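Long-range contact in phiAB6 tailspike (Unidentified phage, PDB 5JS4), which probably binds and fragments the exopolysaccharide of Acinetobacter baumannii as the trimeric, beta-helical tailspike of a bacteriophage: residues Tyr277-Gln289 / Tyr310-Leu324. Numbering follows the deposited sequence.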
ATOM      1  N   TYR A 277     -14.385 -30.088 -13.381  1.00 12.99           N
ATOM      2  CA  TYR A 277     -13.197 -30.612 -12.706  1.00 13.29           C
ATOM      3  C   TYR A 277     -12.459 -31.605 -13.586  1.00 13.19           C
ATOM      4  O   TYR A 277     -13.072 -32.370 -14.332  1.00 13.39           O
ATOM      5  CB  TYR A 277     -13.585 -31.289 -11.387  1.00 13.53           C
ATOM      6  CG  TYR A 277     -14.180 -30.321 -10.404  1.00 14.01           C
ATOM      7  CD1 TYR A 277     -15.545 -30.071 -10.393  1.00 14.66           C
ATOM      8  CD2 TYR A 277     -13.376 -29.622  -9.509  1.00 14.94           C
ATOM      9  CE1 TYR A 277     -16.100 -29.170  -9.508  1.00 15.74           C
ATOM     10  CE2 TYR A 277     -13.919 -28.714  -8.620  1.00 16.34           C
ATOM     11  CZ  TYR A 277     -15.283 -28.490  -8.625  1.00 16.20           C
ATOM     12  OH  TYR A 277     -15.832 -27.583  -7.748  1.00 18.05           O
ATOM     13  N   LEU A 278     -11.134 -31.582 -13.492  1.00 13.99           N
ATOM     14  CA  LEU A 278     -10.303 -32.598 -14.120  1.00 14.59           C
ATOM     15  C   LEU A 278     -10.085 -33.756 -13.156  1.00 15.13           C
ATOM     16  O   LEU A 278     -10.218 -33.597 -11.942  1.00 16.38           O
ATOM     17  CB  LEU A 278      -8.956 -32.009 -14.526  1.00 15.13           C
ATOM     18  CG  LEU A 278      -8.993 -30.788 -15.444  1.00 15.05           C
ATOM     19  CD1 LEU A 278      -7.573 -30.356 -15.767  1.00 15.13           C
ATOM     20  CD2 LEU A 278      -9.776 -31.061 -16.724  1.00 15.13           C
ATOM     21  N   GLY A 279      -9.760 -34.921 -13.707  1.00 15.15           N
ATOM     22  CA  GLY A 279      -9.377 -36.083 -12.906  1.00 14.80           C
ATOM     23  C   GLY A 279      -8.008 -35.899 -12.278  1.00 14.19           C
ATOM     24  O   GLY A 279      -7.326 -34.910 -12.544  1.00 14.63           O
ATOM     25  N   ALA A 280      -7.597 -36.859 -11.454  1.00 14.20           N
ATOM     26  CA  ALA A 280      -6.376 -36.723 -10.657  1.00 15.00           C
ATOM     27  C   ALA A 280      -5.136 -36.518 -11.518  1.00 15.45           C
ATOM     28  O   ALA A 280      -4.334 -35.620 -11.258  1.00 15.29           O
ATOM     29  CB  ALA A 280      -6.192 -37.933  -9.758  1.00 15.40           C
ATOM     30  N   LYS A 281      -4.988 -37.352 -12.541  1.00 15.66           N
ATOM     31  CA  LYS A 281      -3.843 -37.283 -13.441  1.00 16.31           C
ATOM     32  C   LYS A 281      -4.333 -37.249 -14.878  1.00 16.19           C
ATOM     33  O   LYS A 281      -5.193 -38.040 -15.264  1.00 16.15           O
ATOM     34  CB  LYS A 281      -2.929 -38.495 -13.243  1.00 17.65           C
ATOM     35  CG  LYS A 281      -1.660 -38.460 -14.084  1.00 18.95           C
ATOM     36  CD  LYS A 281      -1.023 -39.835 -14.211  1.00 21.22           C
ATOM     37  CE  LYS A 281       0.029 -39.862 -15.306  1.00 24.73           C
ATOM     38  NZ  LYS A 281       1.223 -39.058 -14.952  1.00 28.17           N
ATOM     39  N   GLY A 282      -3.784 -36.343 -15.676  1.00 14.86           N
ATOM     40  CA  GLY A 282      -4.079 -36.355 -17.096  1.00 15.59           C
ATOM     41  C   GLY A 282      -3.656 -35.124 -17.858  1.00 15.15           C
ATOM     42  O   GLY A 282      -3.749 -34.000 -17.364  1.00 15.61           O
ATOM     43  N   ARG A 283      -3.187 -35.363 -19.076  1.00 15.53           N
ATOM     44  CA  ARG A 283      -2.908 -34.321 -20.042  1.00 14.94           C
ATOM     45  C   ARG A 283      -4.065 -34.360 -21.036  1.00 14.63           C
ATOM     46  O   ARG A 283      -4.100 -35.208 -21.936  1.00 15.96           O
ATOM     47  CB  ARG A 283      -1.567 -34.588 -20.719  1.00 15.07           C
ATOM     48  CG  ARG A 283      -1.144 -33.526 -21.714  1.00 15.60           C
ATOM     49  CD  ARG A 283       0.345 -33.616 -21.995  1.00 16.37           C
ATOM     50  NE  ARG A 283       0.799 -32.556 -22.888  1.00 17.52           N
ATOM     51  CZ  ARG A 283       2.074 -32.238 -23.103  1.00 18.03           C
ATOM     52  NH1 ARG A 283       3.055 -32.892 -22.485  1.00 18.16           N
ATOM     53  NH2 ARG A 283       2.370 -31.252 -23.943  1.00 20.11           N
ATOM     54  N   TYR A 284      -5.028 -33.466 -20.837  1.00 14.49           N
ATOM     55  CA  TYR A 284      -6.298 -33.511 -21.555  1.00 14.36           C
ATOM     56  C   TYR A 284      -6.235 -32.724 -22.859  1.00 15.32           C
ATOM     57  O   TYR A 284      -6.156 -31.495 -22.849  1.00 15.32           O
ATOM     58  CB  TYR A 284      -7.426 -32.976 -20.668  1.00 14.08           C
ATOM     59  CG  TYR A 284      -7.730 -33.836 -19.456  1.00 13.80           C
ATOM     60  CD1 TYR A 284      -7.071 -33.634 -18.247  1.00 13.55           C
ATOM     61  CD2 TYR A 284      -8.687 -34.847 -19.518  1.00 13.57           C
ATOM     62  CE1 TYR A 284      -7.352 -34.416 -17.136  1.00 13.92           C
ATOM     63  CE2 TYR A 284      -8.976 -35.632 -18.414  1.00 13.66           C
ATOM     64  CZ  TYR A 284      -8.311 -35.415 -17.226  1.00 13.92           C
ATOM     65  OH  TYR A 284      -8.601 -36.197 -16.128  1.00 14.52           O
ATOM     66  N   ILE A 285      -6.275 -33.442 -23.980  1.00 16.18           N
ATOM     67  CA  ILE A 285      -6.218 -32.818 -25.298  1.00 16.67           C
ATOM     68  C   ILE A 285      -7.597 -32.304 -25.699  1.00 16.68           C
ATOM     69  O   ILE A 285      -8.596 -33.017 -25.570  1.00 16.93           O
ATOM     70  CB  ILE A 285      -5.721 -33.804 -26.381  1.00 17.65           C
ATOM     71  CG1 ILE A 285      -4.373 -34.428 -25.996  1.00 18.47           C
ATOM     72  CG2 ILE A 285      -5.627 -33.119 -27.740  1.00 18.18           C
ATOM     73  CD1 ILE A 285      -3.268 -33.441 -25.683  1.00 19.46           C
ATOM     74  N   LEU A 286      -7.639 -31.063 -26.180  1.00 16.47           N
ATOM     75  CA  LEU A 286      -8.854 -30.472 -26.732  1.00 17.30           C
ATOM     76  C   LEU A 286      -8.588 -30.013 -28.159  1.00 17.90           C
ATOM     77  O   LEU A 286      -7.712 -29.181 -28.386  1.00 17.98           O
ATOM     78  CB  LEU A 286      -9.306 -29.281 -25.889  1.00 18.27           C
ATOM     79  CG  LEU A 286      -9.716 -29.596 -24.450  1.00 19.41           C
ATOM     80  CD1 LEU A 286      -9.970 -28.308 -23.692  1.00 20.71           C
ATOM     81  CD2 LEU A 286     -10.947 -30.488 -24.408  1.00 20.24           C
ATOM     82  N   LYS A 287      -9.340 -30.564 -29.111  1.00 18.89           N
ATOM     83  CA  LYS A 287      -9.218 -30.186 -30.528  1.00 18.83           C
ATOM     84  C   LYS A 287     -10.415 -29.374 -31.025  1.00 18.77           C
ATOM     85  O   LYS A 287     -10.441 -28.938 -32.178  1.00 20.49           O
ATOM     86  CB  LYS A 287      -9.051 -31.435 -31.396  1.00 19.19           C
ATOM     87  CG  LYS A 287      -7.848 -32.282 -31.026  1.00 20.77           C
ATOM     88  CD  LYS A 287      -7.607 -33.392 -32.033  1.00 21.83           C
ATOM     89  CE  LYS A 287      -6.450 -34.272 -31.595  1.00 24.52           C
ATOM     90  NZ  LYS A 287      -6.175 -35.365 -32.568  1.00 27.05           N
ATOM     91  N   ASN A 288     -11.404 -29.183 -30.158  1.00 18.88           N
ATOM     92  CA  ASN A 288     -12.591 -28.404 -30.485  1.00 18.65           C
ATOM     93  C   ASN A 288     -12.958 -27.493 -29.326  1.00 18.40           C
ATOM     94  O   ASN A 288     -12.632 -27.779 -28.171  1.00 18.64           O
ATOM     95  CB  ASN A 288     -13.765 -29.328 -30.802  1.00 19.08           C
ATOM     96  CG  ASN A 288     -13.542 -30.136 -32.064  1.00 19.40           C
ATOM     97  OD1 ASN A 288     -13.737 -29.638 -33.175  1.00 25.41           O
ATOM     98  ND2 ASN A 288     -13.129 -31.391 -31.905  1.00 15.75           N
ATOM     99  N   GLN A 289     -13.644 -26.401 -29.646  1.00 18.09           N
ATOM    100  CA  GLN A 289     -14.098 -25.444 -28.646  1.00 17.67           C
ATOM    101  C   GLN A 289     -15.053 -26.118 -27.671  1.00 17.57           C
ATOM    102  O   GLN A 289     -15.880 -26.938 -28.071  1.00 18.64           O
ATOM    103  CB  GLN A 289     -14.799 -24.270 -29.330  1.00 18.44           C
ATOM    104  CG  GLN A 289     -15.262 -23.166 -28.396  1.00 18.46           C
ATOM    105  CD  GLN A 289     -15.893 -22.017 -29.155  1.00 19.16           C
ATOM    106  OE1 GLN A 289     -17.029 -22.121 -29.620  1.00 21.97           O
ATOM    107  NE2 GLN A 289     -15.158 -20.919 -29.296  1.00 18.93           N
ATOM    108  N   TYR A 310       2.938 -30.709 -17.227  1.00 14.31           N
ATOM    109  CA  TYR A 310       1.917 -30.921 -18.266  1.00 14.31           C
ATOM    110  C   TYR A 310       1.500 -32.392 -18.332  1.00 14.41           C
ATOM    111  O   TYR A 310       0.327 -32.704 -18.539  1.00 15.01           O
ATOM    112  CB  TYR A 310       2.388 -30.496 -19.667  1.00 14.79           C
ATOM    113  CG  TYR A 310       3.040 -29.134 -19.778  1.00 15.65           C
ATOM    114  CD1 TYR A 310       2.707 -28.089 -18.918  1.00 16.24           C
ATOM    115  CD2 TYR A 310       3.974 -28.884 -20.781  1.00 15.87           C
ATOM    116  CE1 TYR A 310       3.313 -26.847 -19.034  1.00 16.92           C
ATOM    117  CE2 TYR A 310       4.585 -27.649 -20.904  1.00 16.64           C
ATOM    118  CZ  TYR A 310       4.250 -26.635 -20.032  1.00 17.24           C
ATOM    119  OH  TYR A 310       4.854 -25.405 -20.157  1.00 18.82           O
ATOM    120  N   ASN A 311       2.469 -33.290 -18.172  1.00 14.69           N
ATOM    121  CA  ASN A 311       2.201 -34.726 -18.220  1.00 14.58           C
ATOM    122  C   ASN A 311       1.414 -35.232 -17.016  1.00 15.09           C
ATOM    123  O   ASN A 311       0.675 -36.208 -17.129  1.00 17.62           O
ATOM    124  CB  ASN A 311       3.507 -35.515 -18.357  1.00 14.91           C
ATOM    125  CG  ASN A 311       4.094 -35.433 -19.753  1.00 15.80           C
ATOM    126  OD1 ASN A 311       3.386 -35.159 -20.720  1.00 16.25           O
ATOM    127  ND2 ASN A 311       5.391 -35.683 -19.866  1.00 16.55           N
ATOM    128  N   LEU A 312       1.575 -34.573 -15.871  1.00 14.26           N
ATOM    129  CA  LEU A 312       0.848 -34.953 -14.661  1.00 14.33           C
ATOM    130  C   LEU A 312      -0.573 -34.396 -14.649  1.00 14.18           C
ATOM    131  O   LEU A 312      -1.508 -35.087 -14.251  1.00 14.71           O
ATOM    132  CB  LEU A 312       1.602 -34.497 -13.412  1.00 14.97           C
ATOM    133  CG  LEU A 312       2.943 -35.193 -13.158  1.00 16.01           C
ATOM    134  CD1 LEU A 312       3.643 -34.576 -11.961  1.00 16.33           C
ATOM    135  CD2 LEU A 312       2.772 -36.691 -12.961  1.00 16.52           C
ATOM    136  N   GLY A 313      -0.738 -33.153 -15.081  1.00 13.48           N
ATOM    137  CA  GLY A 313      -2.051 -32.527 -15.045  1.00 13.74           C
ATOM    138  C   GLY A 313      -2.133 -31.203 -15.769  1.00 13.39           C
ATOM    139  O   GLY A 313      -1.562 -30.207 -15.327  1.00 13.69           O
ATOM    140  N   CYS A 314      -2.848 -31.189 -16.888  1.00 13.24           N
ATOM    141  CA  CYS A 314      -3.126 -29.948 -17.592  1.00 13.71           C
ATOM    142  C   CYS A 314      -4.208 -30.131 -18.640  1.00 13.12           C
ATOM    143  O   CYS A 314      -4.574 -31.256 -18.987  1.00 13.59           O
ATOM    144  CB  CYS A 314      -1.864 -29.401 -18.277  1.00 13.94           C
ATOM    145  SG  CYS A 314      -1.404 -30.222 -19.823  1.00 15.42           S
ATOM    146  N   ILE A 315      -4.718 -29.002 -19.118  1.00 12.89           N
ATOM    147  CA  ILE A 315      -5.483 -28.948 -20.354  1.00 13.82           C
ATOM    148  C   ILE A 315      -4.500 -28.556 -21.453  1.00 14.45           C
ATOM    149  O   ILE A 315      -3.747 -27.597 -21.303  1.00 14.58           O
ATOM    150  CB  ILE A 315      -6.640 -27.938 -20.256  1.00 14.33           C
ATOM    151  CG1 ILE A 315      -7.685 -28.456 -19.263  1.00 14.77           C
ATOM    152  CG2 ILE A 315      -7.267 -27.700 -21.625  1.00 15.23           C
ATOM    153  CD1 ILE A 315      -8.761 -27.456 -18.901  1.00 15.17           C
ATOM    154  N   ASP A 316      -4.499 -29.319 -22.542  1.00 14.89           N
ATOM    155  CA  ASP A 316      -3.581 -29.100 -23.652  1.00 15.37           C
ATOM    156  C   ASP A 316      -4.415 -28.887 -24.911  1.00 15.20           C
ATOM    157  O   ASP A 316      -4.893 -29.842 -25.531  1.00 16.21           O
ATOM    158  CB  ASP A 316      -2.634 -30.295 -23.784  1.00 16.35           C
ATOM    159  CG  ASP A 316      -1.496 -30.053 -24.763  1.00 17.51           C
ATOM    160  OD1 ASP A 316      -1.595 -29.142 -25.611  1.00 18.34           O
ATOM    161  OD2 ASP A 316      -0.489 -30.789 -24.679  1.00 18.75           O
ATOM    162  N   VAL A 317      -4.607 -27.620 -25.263  1.00 14.98           N
ATOM    163  CA  VAL A 317      -5.410 -27.242 -26.419  1.00 15.52           C
ATOM    164  C   VAL A 317      -4.586 -27.435 -27.688  1.00 16.49           C
ATOM    165  O   VAL A 317      -3.454 -26.963 -27.777  1.00 16.22           O
ATOM    166  CB  VAL A 317      -5.881 -25.777 -26.309  1.00 16.22           C
ATOM    167  CG1 VAL A 317      -6.660 -25.357 -27.547  1.00 16.68           C
ATOM    168  CG2 VAL A 317      -6.735 -25.591 -25.062  1.00 16.49           C
ATOM    169  N   ASP A 318      -5.158 -28.141 -28.660  1.00 17.15           N
ATOM    170  CA  ASP A 318      -4.476 -28.403 -29.926  1.00 17.97           C
ATOM    171  C   ASP A 318      -4.622 -27.199 -30.853  1.00 18.29           C
ATOM    172  O   ASP A 318      -5.628 -27.056 -31.552  1.00 19.40           O
ATOM    173  CB  ASP A 318      -5.045 -29.664 -30.580  1.00 18.69           C
ATOM    174  CG  ASP A 318      -4.344 -30.027 -31.876  1.00 20.93           C
ATOM    175  OD1 ASP A 318      -3.359 -29.354 -32.253  1.00 20.72           O
ATOM    176  OD2 ASP A 318      -4.789 -30.998 -32.519  1.00 24.09           O
ATOM    177  N   GLY A 319      -3.607 -26.341 -30.852  1.00 18.11           N
ATOM    178  CA  GLY A 319      -3.607 -25.133 -31.667  1.00 18.75           C
ATOM    179  C   GLY A 319      -3.516 -25.369 -33.165  1.00 20.44           C
ATOM    180  O   GLY A 319      -3.735 -24.443 -33.944  1.00 21.70           O
ATOM    181  N   SER A 320      -3.191 -26.598 -33.569  1.00 20.69           N
ATOM    182  CA  SER A 320      -3.144 -26.963 -34.989  1.00 22.45           C
ATOM    183  C   SER A 320      -4.511 -27.379 -35.540  1.00 22.89           C
ATOM    184  O   SER A 320      -4.662 -27.554 -36.749  1.00 26.27           O
ATOM    185  CB  SER A 320      -2.127 -28.086 -35.222  1.00 23.83           C
ATOM    186  OG  SER A 320      -2.625 -29.345 -34.801  1.00 24.42           O
ATOM    187  N   SER A 321      -5.500 -27.541 -34.663  1.00 22.56           N
ATOM    188  CA  SER A 321      -6.848 -27.924 -35.079  1.00 23.17           C
ATOM    189  C   SER A 321      -7.518 -26.793 -35.865  1.00 24.32           C
ATOM    190  O   SER A 321      -7.694 -25.697 -35.336  1.00 23.88           O
ATOM    191  CB  SER A 321      -7.700 -28.282 -33.863  1.00 23.31           C
ATOM    192  OG  SER A 321      -9.004 -28.662 -34.262  1.00 23.91           O
ATOM    193  N   PRO A 322      -7.895 -27.050 -37.134  1.00 25.70           N
ATOM    194  CA  PRO A 322      -8.518 -25.998 -37.944  1.00 26.53           C
ATOM    195  C   PRO A 322      -9.748 -25.358 -37.294  1.00 26.43           C
ATOM    196  O   PRO A 322      -9.975 -24.161 -37.462  1.00 28.39           O
ATOM    197  CB  PRO A 322      -8.915 -26.730 -39.231  1.00 26.45           C
ATOM    198  CG  PRO A 322      -7.981 -27.884 -39.314  1.00 26.79           C
ATOM    199  CD  PRO A 322      -7.723 -28.301 -37.897  1.00 25.73           C
ATOM    200  N   ASP A 323     -10.512 -26.146 -36.543  1.00 27.47           N
ATOM    201  CA  ASP A 323     -11.740 -25.663 -35.907  1.00 29.05           C
ATOM    202  C   ASP A 323     -11.501 -24.712 -34.726  1.00 27.18           C
ATOM    203  O   ASP A 323     -12.448 -24.103 -34.232  1.00 28.41           O
ATOM    204  CB  ASP A 323     -12.603 -26.846 -35.453  1.00 32.24           C
ATOM    205  CG  ASP A 323     -13.080 -27.703 -36.617  1.00 36.82           C
ATOM    206  OD1 ASP A 323     -13.544 -27.137 -37.629  1.00 39.63           O
ATOM    207  OD2 ASP A 323     -12.992 -28.945 -36.515  1.00 41.86           O
ATOM    208  N   LEU A 324     -10.253 -24.589 -34.275  1.00 23.85           N
ATOM    209  CA  LEU A 324      -9.902 -23.648 -33.202  1.00 22.68           C
ATOM    210  C   LEU A 324      -9.211 -22.372 -33.698  1.00 23.17           C
ATOM    211  O   LEU A 324      -9.074 -21.415 -32.934  1.00 22.82           O
ATOM    212  CB  LEU A 324      -9.028 -24.340 -32.148  1.00 22.67           C
ATOM    213  CG  LEU A 324      -9.752 -25.319 -31.217  1.00 22.17           C
ATOM    214  CD1 LEU A 324      -8.751 -26.161 -30.441  1.00 22.14           C
ATOM    215  CD2 LEU A 324     -10.690 -24.592 -30.263  1.00 23.11           C
TER
HETATM  216  O   HOH W   1     -14.175 -25.763 -32.406  1.00 30.67           O
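The guanidinium of R283 has CB of Y310 over one face, toward its rim, while D316 and N311 meet its edge in the plane. NE and NH2 both close on the single oxygen OD2 of D316, a side-on salt bridge with NE at 2.8 Å; NE meets OD2 on its anti lone pair, NH2 nearly along its C-O bond, and carboxylate and guanidinium lie nearly coplanar. NH1 donates to OD1 of N311 at 2.9 Å, from above the amide plane, and also pairs with E307, so three acceptors hold the group's rotation. With CG anti to the backbone N (chi1 -178°) and the chain extended to NE, R283 reaches past SG of C314 to these acceptors. The other oxygen of D316 takes a hydrogen bond from S345. The Y284 ring carries CD2 of L278 on one face and O of C314 at its edge, its hydroxyl bonding to D247 and to N of G279.

Strands 282-286 and 313-318 run parallel in register, as on successive rungs of the right-handed beta-helix of pectate lyase-like proteins, with backbone bonds such as Y284 N to C314 O at 2.9 Å. R283, C314, I285 and D316 share one face; on the other, Y284, L286, I315 and V317 point to the interior, where CD1 of L286 presses on CG2 of I315 at 3.5 Å. Y310, beside R343, lines a pocket occupied by malonic acid. Beyond the strands, OG of S321 donates to a lone pair of K287 O, in the carbonyl plane, and the methyls of L324 pack against the backbone of K287 to Q289.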